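Local coordinates for epimerase (Methylomonas sp. DH-1, PDB 7CJ7), which catalyses the manganese-dependent epimerization of ketoses at carbon 3, working fastest on L-ribulose and also on D-ribulose, D-allulose and D-fructose, at residues W20-A25 against V52-D57; Y39-L44 against L207-I212; D46-D51 against L93-D98; A75-S80 against G117-P122; E107-I112 against F181-T186. All blocks are in the same frame, centred on the assembly; numbering follows the deposited sequence.

All five contacts belong to one eight-stranded TIM barrel. Contacts 2 and 5 lie inside it, their centres about 7 Å apart: strands 207-212 and 180-185 are neighbours in the sheet, and both contacts reach the manganese and the L-sorbose. Contacts 3, 4 and 5 are nested in the chain loop that contact 2 closes. The other three lie further out. Contact 1 pairs the starts of helices 22-35 and 52-61, contact 3 sets the loop before helix 52-61 on helix 83-102, and contact 4 ties two loops that follow strands 65-72 and 107-112. Contacts 1 and 4 are farthest apart, about 31 Å between centres; together the five run from the sugar site to the outer shell.

Contact 1 of 5, residues W20-A25 against V52-D57; sequences WSAAGA and VALTKD. With MG (magnesium ion), chain E.
The indole of Trp20 points the edge of its five-membered ring at Thr55, and the two side chains cross at about a right angle. NE1 of Trp20 donates to OG1 of Thr55 at 2.9 Å, nearly straight at 162°, with the hydroxyl lying close to the ring plane. Thr55 turns OG1 away from its own carbonyl carbon (chi1 -63°) and to the indole, while its methyl CG2 comes up beside the benzo half, 3.9 Å from CZ2 of Trp20. Ala25 CB sits over one indole face near the rim. Further out, Ala22 CB meets CD1 of Leu54 at 3.6 Å, an apolar touch between the first turns of helices 22-35 and 52-61. Ser21 caps the former, its OG accepting from Gly24 N. On the far side of helix 52-61, Asp57 OD1 binds a magnesium ion at 2.0 Å. OG1 of Thr55 also bonds to Asp51 O, one turn back at the N-cap of the same helix, so the hydroxyl accepts from the indole and gives its own proton to the carbonyl, which fixes its rotation.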
# COMPACT_ATOMS: atom_id res chain seq x y z
N TRP A 20 25.49 -4.96 -1.58
CA TRP A 20 26.20 -5.73 -2.63
C TRP A 20 27.71 -5.55 -2.46
O TRP A 20 28.38 -5.24 -3.46
CB TRP A 20 25.71 -5.33 -4.03
CG TRP A 20 25.97 -6.41 -5.03
CD1 TRP A 20 26.98 -6.47 -5.94
CD2 TRP A 20 25.25 -7.66 -5.15
NE1 TRP A 20 26.93 -7.64 -6.63
CE2 TRP A 20 25.88 -8.39 -6.18
CE3 TRP A 20 24.16 -8.22 -4.49
CZ2 TRP A 20 25.43 -9.65 -6.58
CZ3 TRP A 20 23.71 -9.47 -4.88
CH2 TRP A 20 24.35 -10.17 -5.91
N SER A 21 28.22 -5.74 -1.25
CA SER A 21 29.67 -5.86 -0.95
C SER A 21 30.19 -7.17 -1.55
O SER A 21 29.37 -8.00 -1.96
CB SER A 21 29.92 -5.80 0.53
OG SER A 21 29.39 -6.95 1.16
N ALA A 22 31.51 -7.36 -1.59
CA ALA A 22 32.13 -8.63 -2.01
C ALA A 22 31.45 -9.78 -1.27
O ALA A 22 31.09 -10.78 -1.91
CB ALA A 22 33.61 -8.61 -1.75
N ALA A 23 31.27 -9.62 0.05
CA ALA A 23 30.71 -10.64 0.96
C ALA A 23 29.22 -10.82 0.69
O ALA A 23 28.76 -11.99 0.61
CB ALA A 23 30.96 -10.24 2.39
N GLY A 24 28.48 -9.70 0.58
CA GLY A 24 27.03 -9.69 0.32
C GLY A 24 26.73 -10.40 -0.98
O GLY A 24 25.78 -11.22 -1.04
N ALA A 25 27.53 -10.12 -2.01
CA ALA A 25 27.34 -10.70 -3.36
C ALA A 25 27.51 -12.22 -3.28
O ALA A 25 26.68 -12.95 -3.84
CB ALA A 25 28.30 -10.07 -4.33
N VAL A 52 31.87 -5.00 -10.51
CA VAL A 52 31.27 -5.78 -11.62
C VAL A 52 32.12 -7.02 -11.91
O VAL A 52 31.55 -8.10 -12.04
CB VAL A 52 31.08 -4.91 -12.87
CG1 VAL A 52 30.52 -5.74 -14.01
CG2 VAL A 52 30.20 -3.71 -12.57
N ALA A 53 33.44 -6.88 -11.99
CA ALA A 53 34.35 -8.01 -12.30
C ALA A 53 34.20 -9.11 -11.24
O ALA A 53 34.11 -10.30 -11.60
CB ALA A 53 35.76 -7.50 -12.42
N LEU A 54 34.13 -8.73 -9.96
CA LEU A 54 34.03 -9.68 -8.83
C LEU A 54 32.68 -10.40 -8.94
O LEU A 54 32.65 -11.64 -8.81
CB LEU A 54 34.15 -8.91 -7.52
CG LEU A 54 34.17 -9.75 -6.25
CD1 LEU A 54 34.90 -9.01 -5.14
CD2 LEU A 54 32.77 -10.10 -5.80
N THR A 55 31.61 -9.67 -9.24
CA THR A 55 30.24 -10.24 -9.36
C THR A 55 30.23 -11.23 -10.53
O THR A 55 29.68 -12.32 -10.36
CB THR A 55 29.18 -9.15 -9.51
OG1 THR A 55 29.20 -8.36 -8.32
CG2 THR A 55 27.79 -9.70 -9.74
N LYS A 56 30.81 -10.85 -11.67
CA LYS A 56 30.91 -11.73 -12.85
C LYS A 56 31.59 -13.06 -12.45
O LYS A 56 31.06 -14.12 -12.78
CB LYS A 56 31.64 -10.97 -13.96
CG LYS A 56 31.91 -11.78 -15.21
CD LYS A 56 30.82 -12.76 -15.54
CE LYS A 56 29.76 -12.20 -16.45
NZ LYS A 56 29.38 -13.20 -17.48
N ASP A 57 32.72 -13.00 -11.73
CA ASP A 57 33.46 -14.20 -11.27
C ASP A 57 32.55 -15.07 -10.39
O ASP A 57 32.59 -16.31 -10.53
CB ASP A 57 34.73 -13.82 -10.51
CG ASP A 57 35.84 -13.25 -11.38
OD1 ASP A 57 35.73 -13.36 -12.63
OD2 ASP A 57 36.81 -12.72 -10.79
MG MG E . 36.44 -12.39 -14.24
O HOH W 1 35.40 -10.81 -14.06
O HOH W 2 38.02 -11.41 -12.54
O HOH W 3 37.65 -11.72 -15.93
O HOH W 4 35.32 -13.52 -15.41

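Contact 2 of 5, residues Y39-L44 against L207-I212; sequences YIEIAL and LGYVHI. With MN (manganese (II) ion), chain D; SOL (L-sorbose), chain C.
OE1 of Glu41 is gripped by Tyr209 OH at 2.7 Å and His211 NE2 at 2.9 Å, both from strand 207-212; Thr244 also bonds to OE1, and Ser69 to OE2. The histidine comes to the syn lone pair, ring and carboxylate nearly coplanar (23° apart); the tyrosine arrives on the anti side, tilted out of the plane. Glu41 reaches them extended, CG anti to the backbone N (chi1 -172°). Across the His211 ring, ND1 binds manganese at 2.2 Å, so this second-shell His-carboxylate bond holds the imidazole in its rotation and probably makes it a stronger ligand. A leucine in place of Glu41 would probably leave NE2 of His211 without its carboxylate partner and the Tyr209 hydroxyl with Thr244 but no charge to bond to. Tyr39 CE1 lies 3.4 Å from Tyr209 OH, its own hydroxyl bonded to Thr244. Strands 39-43 and 207-212 face each other across the barrel interior, 88° apart, and strand 242-245, next to 207-212, brings Thr244 into the same cluster.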
# COMPACT_ATOMS: atom_id res chain seq x y z
N TYR A 39 18.59 -17.56 -11.82
CA TYR A 39 19.26 -16.23 -11.81
C TYR A 39 19.03 -15.55 -10.47
O TYR A 39 18.13 -15.93 -9.71
CB TYR A 39 18.79 -15.36 -12.98
CG TYR A 39 17.35 -14.90 -12.91
CD1 TYR A 39 17.02 -13.71 -12.28
CD2 TYR A 39 16.33 -15.65 -13.43
CE1 TYR A 39 15.70 -13.27 -12.22
CE2 TYR A 39 15.01 -15.24 -13.36
CZ TYR A 39 14.69 -14.05 -12.72
OH TYR A 39 13.38 -13.65 -12.63
N ILE A 40 19.86 -14.55 -10.20
CA ILE A 40 19.65 -13.59 -9.09
C ILE A 40 19.29 -12.24 -9.72
O ILE A 40 19.86 -11.89 -10.77
CB ILE A 40 20.90 -13.50 -8.20
CG1 ILE A 40 20.66 -12.52 -7.05
CG2 ILE A 40 22.12 -13.13 -9.02
CD1 ILE A 40 21.36 -12.88 -5.79
N GLU A 41 18.35 -11.53 -9.10
CA GLU A 41 17.99 -10.16 -9.52
C GLU A 41 18.74 -9.20 -8.61
O GLU A 41 18.44 -9.16 -7.41
CB GLU A 41 16.48 -9.96 -9.46
CG GLU A 41 16.05 -8.64 -10.05
CD GLU A 41 14.55 -8.46 -9.99
OE1 GLU A 41 13.84 -9.27 -10.62
OE2 GLU A 41 14.11 -7.56 -9.25
N ILE A 42 19.71 -8.51 -9.17
CA ILE A 42 20.56 -7.55 -8.40
C ILE A 42 19.85 -6.20 -8.35
O ILE A 42 19.45 -5.72 -9.41
CB ILE A 42 21.96 -7.47 -9.03
CG1 ILE A 42 22.63 -8.84 -9.06
CG2 ILE A 42 22.79 -6.43 -8.29
CD1 ILE A 42 23.93 -8.89 -9.84
N ALA A 43 19.71 -5.64 -7.15
CA ALA A 43 19.15 -4.29 -6.92
C ALA A 43 20.25 -3.26 -7.19
O ALA A 43 21.26 -3.28 -6.48
CB ALA A 43 18.62 -4.21 -5.51
N LEU A 44 20.10 -2.44 -8.23
CA LEU A 44 21.11 -1.48 -8.72
C LEU A 44 20.65 -0.04 -8.45
O LEU A 44 20.73 0.79 -9.38
CB LEU A 44 21.31 -1.67 -10.22
CG LEU A 44 22.19 -2.83 -10.65
CD1 LEU A 44 22.40 -2.80 -12.16
CD2 LEU A 44 23.53 -2.81 -9.92
N LEU A 207 3.88 -8.48 -21.77
CA LEU A 207 4.34 -8.83 -20.40
C LEU A 207 5.73 -9.45 -20.52
O LEU A 207 5.87 -10.55 -21.11
CB LEU A 207 3.37 -9.80 -19.72
CG LEU A 207 3.76 -10.17 -18.28
CD1 LEU A 207 3.82 -8.94 -17.38
CD2 LEU A 207 2.79 -11.20 -17.69
N GLY A 208 6.74 -8.74 -20.03
CA GLY A 208 8.15 -9.14 -20.21
C GLY A 208 8.81 -9.60 -18.93
O GLY A 208 9.94 -10.11 -19.01
N TYR A 209 8.18 -9.40 -17.77
CA TYR A 209 8.84 -9.69 -16.46
C TYR A 209 7.77 -9.81 -15.37
O TYR A 209 6.76 -9.09 -15.40
CB TYR A 209 9.86 -8.60 -16.12
CG TYR A 209 11.05 -9.04 -15.31
CD1 TYR A 209 10.97 -9.24 -13.94
CD2 TYR A 209 12.29 -9.23 -15.90
CE1 TYR A 209 12.07 -9.64 -13.20
CE2 TYR A 209 13.40 -9.63 -15.18
CZ TYR A 209 13.30 -9.82 -13.81
OH TYR A 209 14.40 -10.21 -13.08
N VAL A 210 8.01 -10.71 -14.41
CA VAL A 210 7.05 -11.03 -13.33
C VAL A 210 7.79 -11.09 -11.99
O VAL A 210 8.85 -11.75 -11.91
CB VAL A 210 6.30 -12.34 -13.61
CG1 VAL A 210 5.59 -12.83 -12.36
CG2 VAL A 210 5.35 -12.19 -14.78
N HIS A 211 7.25 -10.39 -11.00
CA HIS A 211 7.59 -10.57 -9.57
C HIS A 211 6.46 -11.32 -8.86
O HIS A 211 5.27 -10.93 -9.01
CB HIS A 211 7.87 -9.25 -8.88
CG HIS A 211 9.22 -8.71 -9.19
ND1 HIS A 211 9.65 -7.51 -8.68
CD2 HIS A 211 10.22 -9.20 -9.95
CE1 HIS A 211 10.90 -7.29 -9.07
NE2 HIS A 211 11.26 -8.30 -9.87
N ILE A 212 6.86 -12.32 -8.08
CA ILE A 212 5.98 -13.10 -7.18
C ILE A 212 6.26 -12.61 -5.77
O ILE A 212 7.37 -12.87 -5.25
CB ILE A 212 6.21 -14.61 -7.34
CG1 ILE A 212 6.03 -15.07 -8.79
CG2 ILE A 212 5.33 -15.39 -6.37
CD1 ILE A 212 4.68 -14.73 -9.38
MN MN D . 8.65 -6.00 -7.44
C1 SOL C . 9.19 -2.35 -5.14
O1 SOL C . 8.04 -2.39 -4.33
C2 SOL C . 9.33 -3.60 -5.97
O2 SOL C . 8.36 -4.30 -6.19
C3 SOL C . 10.71 -3.98 -6.46
O3 SOL C . 10.63 -4.87 -7.55
C4 SOL C . 11.53 -2.75 -6.85
O4 SOL C . 10.86 -2.06 -7.92
C5 SOL C . 12.95 -3.07 -7.30
O5 SOL C . 13.57 -1.89 -7.81
C6 SOL C . 13.82 -3.63 -6.20
O6 SOL C . 15.13 -3.95 -6.69

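Contact 3 of 5, residues D46-D51 against L93-D98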
# COMPACT_ATOMS: atom_id res chain seq x y z
N ASP A 46 22.22 2.10 -6.70
CA ASP A 46 23.48 2.85 -6.97
C ASP A 46 24.39 1.99 -7.82
O ASP A 46 25.22 1.25 -7.30
CB ASP A 46 24.17 3.28 -5.68
CG ASP A 46 25.44 4.10 -5.91
OD1 ASP A 46 25.91 4.17 -7.07
OD2 ASP A 46 25.94 4.65 -4.93
N PRO A 47 24.29 2.06 -9.16
CA PRO A 47 25.03 1.13 -10.02
C PRO A 47 26.54 1.39 -10.04
O PRO A 47 27.24 0.59 -10.61
CB PRO A 47 24.40 1.34 -11.41
CG PRO A 47 23.81 2.73 -11.36
CD PRO A 47 23.45 3.01 -9.91
N TRP A 48 27.02 2.47 -9.42
CA TRP A 48 28.48 2.78 -9.31
C TRP A 48 29.10 2.01 -8.13
O TRP A 48 30.33 1.98 -8.06
CB TRP A 48 28.73 4.28 -9.18
CG TRP A 48 28.44 5.04 -10.43
CD1 TRP A 48 29.28 5.23 -11.50
CD2 TRP A 48 27.22 5.72 -10.76
NE1 TRP A 48 28.66 5.97 -12.46
CE2 TRP A 48 27.39 6.29 -12.04
CE3 TRP A 48 26.00 5.90 -10.10
CZ2 TRP A 48 26.39 7.02 -12.67
CZ3 TRP A 48 25.01 6.63 -10.73
CH2 TRP A 48 25.20 7.17 -11.99
N GLN A 49 28.27 1.42 -7.26
CA GLN A 49 28.70 0.83 -5.97
C GLN A 49 29.15 -0.62 -6.18
O GLN A 49 29.82 -1.17 -5.29
CB GLN A 49 27.56 0.87 -4.96
CG GLN A 49 28.02 0.99 -3.51
CD GLN A 49 28.78 2.27 -3.25
OE1 GLN A 49 28.52 2.97 -2.27
NE2 GLN A 49 29.72 2.58 -4.12
N ILE A 50 28.79 -1.22 -7.31
CA ILE A 50 28.95 -2.68 -7.55
C ILE A 50 30.34 -2.95 -8.16
O ILE A 50 30.70 -2.27 -9.12
CB ILE A 50 27.81 -3.22 -8.44
CG1 ILE A 50 28.02 -4.69 -8.80
CG2 ILE A 50 27.64 -2.39 -9.69
CD1 ILE A 50 26.77 -5.37 -9.27
N ASP A 51 31.08 -3.90 -7.58
CA ASP A 51 32.33 -4.43 -8.18
C ASP A 51 31.93 -5.44 -9.26
O ASP A 51 31.66 -6.60 -8.92
CB ASP A 51 33.27 -5.04 -7.14
CG ASP A 51 34.62 -5.47 -7.70
OD1 ASP A 51 34.71 -5.72 -8.92
OD2 ASP A 51 35.57 -5.59 -6.90
N LEU A 93 20.49 5.46 -15.40
CA LEU A 93 19.90 4.34 -16.17
C LEU A 93 20.92 3.81 -17.20
O LEU A 93 20.97 2.57 -17.42
CB LEU A 93 18.60 4.81 -16.83
CG LEU A 93 17.46 5.08 -15.86
CD1 LEU A 93 16.37 5.91 -16.52
CD2 LEU A 93 16.90 3.78 -15.29
N ARG A 94 21.71 4.69 -17.80
CA ARG A 94 22.80 4.28 -18.73
C ARG A 94 23.81 3.42 -17.96
O ARG A 94 24.19 2.35 -18.46
CB ARG A 94 23.44 5.50 -19.40
CG ARG A 94 22.59 6.14 -20.49
CD ARG A 94 23.44 7.04 -21.38
NE ARG A 94 24.10 8.07 -20.60
CZ ARG A 94 23.57 9.26 -20.33
NH1 ARG A 94 22.39 9.58 -20.82
NH2 ARG A 94 24.23 10.14 -19.59
N LYS A 95 24.20 3.85 -16.76
CA LYS A 95 25.20 3.11 -15.95
C LYS A 95 24.63 1.74 -15.57
O LYS A 95 25.39 0.75 -15.64
CB LYS A 95 25.59 3.91 -14.70
CG LYS A 95 26.67 3.26 -13.85
CD LYS A 95 28.01 3.17 -14.55
CE LYS A 95 29.04 2.40 -13.75
NZ LYS A 95 30.30 2.22 -14.50
N ALA A 96 23.35 1.67 -15.19
CA ALA A 96 22.68 0.41 -14.81
C ALA A 96 22.67 -0.53 -16.02
O ALA A 96 22.99 -1.71 -15.86
CB ALA A 96 21.29 0.67 -14.29
N THR A 97 22.36 0.01 -17.20
CA THR A 97 22.37 -0.77 -18.47
C THR A 97 23.78 -1.32 -18.69
O THR A 97 23.91 -2.50 -19.03
CB THR A 97 21.89 0.09 -19.64
OG1 THR A 97 20.57 0.56 -19.35
CG2 THR A 97 21.89 -0.66 -20.94
N ASP A 98 24.81 -0.50 -18.50
CA ASP A 98 26.22 -0.87 -18.73
C ASP A 98 26.60 -2.02 -17.79
O ASP A 98 27.28 -2.97 -18.22
CB ASP A 98 27.16 0.32 -18.52
CG ASP A 98 27.05 1.42 -19.57
OD1 ASP A 98 26.40 1.20 -20.61
OD2 ASP A 98 27.65 2.48 -19.34
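A lysine lies along an indole here: the aliphatic chain of Lys95 runs over one face of Trp48, joining the loop after strand 39-43 of the TIM barrel to helix 83-102. The CH-pi contact is close, with CG of Lys95 3.7 Å from the centroid of the Trp48 five-membered ring and 18° off its normal. Lys95 sets out with CG anti to the backbone N and then bends at chi2 (65°), which carries CD and CE on over the five-membered ring, past NE1 and CD1 of the tryptophan. Pro47 supports the same ring face, its CG lying above the rim and 3.8 Å from Lys95 CG; the lysine is therefore bordered by both the proline and the indole. The loop keeps its shape through a type I turn, Asp46 to Gln49, and an Asx turn in which Asp46 OD1 accepts from Trp48 N. Cutting Lys95 back to an alanine would remove the chain that lies on the indole, and is likely to open a gap over that face and hold Trp48 less firmly. Deeper in, Pro47 also packs on Leu92 of helix 83-102, and its CB reaches the backbone of that helix, 3.9 Å from CA of Ala96.

Contact 4 of 5, residues A75-S80 against G117-P122; sequences ATDVTS and GKYPGP
Two loops that follow successive barrel strands, 65-72 and 107-112, are tied here by one tyrosine and an Asx turn. The hydroxyl OH of Tyr119 donates to OD2 of Asp77 at 2.6 Å, coming from above the carboxylate plane, and the phenol and carboxylate planes stand 60° apart. The two side chains approach from opposite directions, Asp77 sending its carboxylate across the gap with CG anti to its backbone N (chi1 -173°). The other oxygen of Asp77 looks after its own loop. OD1 takes both the hydroxyl OG1 of Thr79 at 2.6 Å and the backbone N of Thr79 at 3.0 Å, the two donors reaching it from the same face, while Ser80 N closes a type I turn on Asp77 O. Three bonds therefore fix the rotation of this buried carboxylate, one of them across the contact. They would probably help to keep it charged. The phenol oxygen of Tyr119 is also bonded to Ala115 N, which leaves its proton for the aspartate. Around it, Thr79 packs on Ser131 of helix 125-143, Val78 packs against Asp90 of helix 83-102, and Tyr119 also packs on Trp264 of the second subunit, so the loop pair reaches the dimer interface.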
# COMPACT_ATOMS: atom_id res chain seq x y z
N ALA A 75 16.57 12.64 -6.62
CA ALA A 75 17.73 13.28 -7.29
C ALA A 75 17.83 12.83 -8.76
O ALA A 75 18.50 13.53 -9.54
CB ALA A 75 18.99 12.96 -6.51
N THR A 76 17.19 11.72 -9.13
CA THR A 76 17.34 11.06 -10.45
C THR A 76 15.98 10.80 -11.11
O THR A 76 15.92 9.99 -12.04
CB THR A 76 18.13 9.75 -10.31
OG1 THR A 76 17.53 8.95 -9.30
CG2 THR A 76 19.58 9.97 -9.97
N ASP A 77 14.93 11.50 -10.68
CA ASP A 77 13.53 11.27 -11.13
C ASP A 77 13.33 11.77 -12.56
O ASP A 77 13.25 12.99 -12.74
CB ASP A 77 12.56 11.96 -10.17
CG ASP A 77 11.10 11.65 -10.44
OD1 ASP A 77 10.81 11.03 -11.49
OD2 ASP A 77 10.26 12.03 -9.59
N VAL A 78 13.21 10.87 -13.53
CA VAL A 78 13.10 11.22 -14.98
C VAL A 78 11.73 11.81 -15.32
O VAL A 78 11.58 12.25 -16.48
CB VAL A 78 13.41 10.02 -15.89
CG1 VAL A 78 14.89 9.65 -15.82
CG2 VAL A 78 12.51 8.82 -15.61
N THR A 79 10.79 11.87 -14.37
CA THR A 79 9.48 12.57 -14.54
C THR A 79 9.63 14.06 -14.20
O THR A 79 8.72 14.84 -14.55
CB THR A 79 8.37 11.98 -13.65
OG1 THR A 79 8.65 12.28 -12.28
CG2 THR A 79 8.20 10.49 -13.85
N SER A 80 10.72 14.45 -13.55
CA SER A 80 10.93 15.83 -13.05
C SER A 80 10.82 16.87 -14.18
O SER A 80 11.32 16.61 -15.29
CB SER A 80 12.25 15.96 -12.37
OG SER A 80 12.38 17.25 -11.79
N GLY A 117 8.78 5.62 -4.54
CA GLY A 117 8.36 6.10 -3.21
C GLY A 117 7.11 6.95 -3.27
O GLY A 117 6.41 6.93 -4.30
N LYS A 118 6.80 7.64 -2.17
CA LYS A 118 5.47 8.25 -1.94
C LYS A 118 5.46 9.70 -2.44
O LYS A 118 5.92 10.58 -1.71
CB LYS A 118 5.06 8.24 -0.47
CG LYS A 118 3.60 8.62 -0.27
CD LYS A 118 3.20 9.04 1.12
CE LYS A 118 2.41 7.97 1.83
NZ LYS A 118 3.23 6.75 1.99
N TYR A 119 4.91 9.93 -3.62
CA TYR A 119 4.76 11.29 -4.19
C TYR A 119 3.75 12.03 -3.34
O TYR A 119 2.76 11.44 -2.90
CB TYR A 119 4.31 11.21 -5.65
CG TYR A 119 5.43 10.91 -6.62
CD1 TYR A 119 6.21 11.93 -7.14
CD2 TYR A 119 5.73 9.61 -7.00
CE1 TYR A 119 7.23 11.68 -8.04
CE2 TYR A 119 6.75 9.35 -7.90
CZ TYR A 119 7.50 10.39 -8.42
OH TYR A 119 8.51 10.16 -9.31
N PRO A 120 3.97 13.34 -3.09
CA PRO A 120 3.07 14.12 -2.24
C PRO A 120 1.81 14.59 -2.99
O PRO A 120 0.97 15.21 -2.38
CB PRO A 120 3.95 15.33 -1.87
CG PRO A 120 4.83 15.52 -3.08
CD PRO A 120 5.12 14.12 -3.57
N GLY A 121 1.75 14.32 -4.29
CA GLY A 121 0.64 14.78 -5.15
C GLY A 121 0.62 14.04 -6.47
O GLY A 121 1.54 13.28 -6.79
N PRO A 122 -0.45 14.22 -7.27
CA PRO A 122 -0.58 13.52 -8.54
C PRO A 122 0.42 14.02 -9.60
O PRO A 122 0.94 15.12 -9.46
CB PRO A 122 -2.02 13.80 -8.98
CG PRO A 122 -2.39 15.09 -8.26
CD PRO A 122 -1.60 15.08 -6.96

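Contact 5 of 5, residues E107-I112 against F181-T186; sequences ELCGVI and FLHLDT. With MN (manganese (II) ion), chain D; SOL (L-sorbose), chain C.
Cys109 meets the imidazole of His183 on the inner side of the barrel wall: its CB stands 3.4 Å from ND1, and its SG lies 4.4 Å from the ring centroid, at an oblique angle. Chi1 of 70° tucks the sulfur between the backbone N and the carbonyl carbon, alongside CE1 of the histidine at 3.6 Å. At Gly110 the chain turns a corner, and its backbone N donates to ND1 of His183 at 3.3 Å and 143°, a long bond close to the ring plane. ND1 thus acts as acceptor, so a neutral His183 would carry its proton on NE2. Glycine suits the spot: a CB would be jammed against the preceding carbonyl and crowded by O5 of the L-sorbose. Val111 then forms an inverse gamma turn, its CG2 3.6 Å from O4 of the sugar. Two residues beyond His183, Asp185 binds manganese through OD2 at 2.0 Å, completing a site with Glu152, His211 and Glu246, and its OD1 caps the helix starting at Thr186. Strand 148-152 runs between these two strands in the sheet, and His183 stands edge-to-face with His211 of strand 207-212, on the other flank of strand 180-185.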
# COMPACT_ATOMS: atom_id res chain seq x y z
N GLU A 107 17.82 -8.20 -19.01
CA GLU A 107 16.58 -7.55 -18.49
C GLU A 107 16.93 -6.50 -17.44
O GLU A 107 17.54 -6.86 -16.41
CB GLU A 107 15.63 -8.59 -17.90
CG GLU A 107 15.24 -9.68 -18.88
CD GLU A 107 14.34 -9.24 -20.01
OE1 GLU A 107 13.71 -8.16 -19.89
OE2 GLU A 107 14.24 -9.99 -21.02
N LEU A 108 16.57 -5.24 -17.71
CA LEU A 108 16.60 -4.15 -16.71
C LEU A 108 15.15 -3.84 -16.36
O LEU A 108 14.40 -3.44 -17.26
CB LEU A 108 17.29 -2.91 -17.27
CG LEU A 108 17.30 -1.72 -16.31
CD1 LEU A 108 18.17 -2.05 -15.11
CD2 LEU A 108 17.79 -0.46 -16.98
N CYS A 109 14.75 -4.09 -15.11
CA CYS A 109 13.32 -4.01 -14.72
C CYS A 109 13.16 -3.19 -13.44
O CYS A 109 14.15 -2.61 -12.95
CB CYS A 109 12.74 -5.42 -14.60
SG CYS A 109 13.37 -6.35 -13.18
N GLY A 110 11.93 -3.07 -12.96
CA GLY A 110 11.62 -2.30 -11.75
C GLY A 110 11.10 -0.91 -12.07
O GLY A 110 10.57 -0.67 -13.18
N VAL A 111 11.19 -0.02 -11.09
CA VAL A 111 10.62 1.35 -11.18
C VAL A 111 11.68 2.25 -11.82
O VAL A 111 12.32 3.05 -11.11
CB VAL A 111 10.13 1.82 -9.80
CG1 VAL A 111 9.51 3.20 -9.88
CG2 VAL A 111 9.13 0.82 -9.24
N ILE A 112 11.87 2.09 -13.12
CA ILE A 112 12.95 2.75 -13.89
C ILE A 112 12.42 4.04 -14.53
O ILE A 112 13.22 4.74 -15.14
CB ILE A 112 13.54 1.79 -14.95
CG1 ILE A 112 12.45 1.19 -15.84
CG2 ILE A 112 14.37 0.71 -14.28
CD1 ILE A 112 13.00 0.35 -16.98
N PHE A 181 8.80 -3.43 -22.23
CA PHE A 181 7.76 -4.40 -21.80
C PHE A 181 7.13 -3.94 -20.48
O PHE A 181 7.71 -3.09 -19.76
CB PHE A 181 8.36 -5.80 -21.63
CG PHE A 181 8.86 -6.41 -22.90
CD1 PHE A 181 10.15 -6.17 -23.34
CD2 PHE A 181 8.04 -7.23 -23.67
CE1 PHE A 181 10.62 -6.74 -24.51
CE2 PHE A 181 8.51 -7.79 -24.84
CZ PHE A 181 9.80 -7.53 -25.26
N LEU A 182 5.98 -4.53 -20.19
CA LEU A 182 5.31 -4.39 -18.87
C LEU A 182 5.95 -5.39 -17.90
O LEU A 182 6.36 -6.50 -18.31
CB LEU A 182 3.82 -4.68 -19.06
CG LEU A 182 2.94 -4.37 -17.86
CD1 LEU A 182 2.82 -2.88 -17.67
CD2 LEU A 182 1.57 -5.01 -18.03
N HIS A 183 6.04 -4.99 -16.65
CA HIS A 183 6.52 -5.84 -15.53
C HIS A 183 5.42 -5.83 -14.47
O HIS A 183 5.04 -4.73 -14.04
CB HIS A 183 7.89 -5.30 -15.09
CG HIS A 183 8.44 -5.88 -13.84
ND1 HIS A 183 9.63 -5.40 -13.30
CD2 HIS A 183 8.00 -6.84 -13.00
CE1 HIS A 183 9.89 -6.05 -12.18
NE2 HIS A 183 8.91 -6.95 -11.98
N LEU A 184 4.86 -6.99 -14.15
CA LEU A 184 3.77 -7.10 -13.14
C LEU A 184 4.34 -7.77 -11.89
O LEU A 184 5.24 -8.62 -12.02
CB LEU A 184 2.59 -7.90 -13.70
CG LEU A 184 1.77 -7.17 -14.77
CD1 LEU A 184 0.68 -8.09 -15.28
CD2 LEU A 184 1.15 -5.89 -14.22
N ASP A 185 3.82 -7.36 -10.74
CA ASP A 185 4.28 -7.81 -9.40
C ASP A 185 3.03 -8.13 -8.58
O ASP A 185 2.21 -7.22 -8.37
CB ASP A 185 5.16 -6.74 -8.77
CG ASP A 185 5.68 -7.10 -7.39
OD1 ASP A 185 4.94 -7.74 -6.64
OD2 ASP A 185 6.81 -6.71 -7.09
N THR A 186 2.86 -9.39 -8.15
CA THR A 186 1.60 -9.85 -7.52
C THR A 186 1.32 -9.03 -6.25
O THR A 186 0.14 -8.85 -5.92
CB THR A 186 1.62 -11.35 -7.24
OG1 THR A 186 2.75 -11.67 -6.42
CG2 THR A 186 1.67 -12.16 -8.52
MN MN D . 8.65 -6.00 -7.44
C1 SOL C . 9.19 -2.35 -5.14
O1 SOL C . 8.04 -2.39 -4.33
C2 SOL C . 9.33 -3.60 -5.97
O2 SOL C . 8.36 -4.30 -6.19
C3 SOL C . 10.71 -3.98 -6.46
O3 SOL C . 10.63 -4.87 -7.55
C4 SOL C . 11.53 -2.75 -6.85
O4 SOL C . 10.86 -2.06 -7.92
C5 SOL C . 12.95 -3.07 -7.30
O5 SOL C . 13.57 -1.89 -7.81
C6 SOL C . 13.82 -3.63 -6.20
O6 SOL C . 15.13 -3.95 -6.69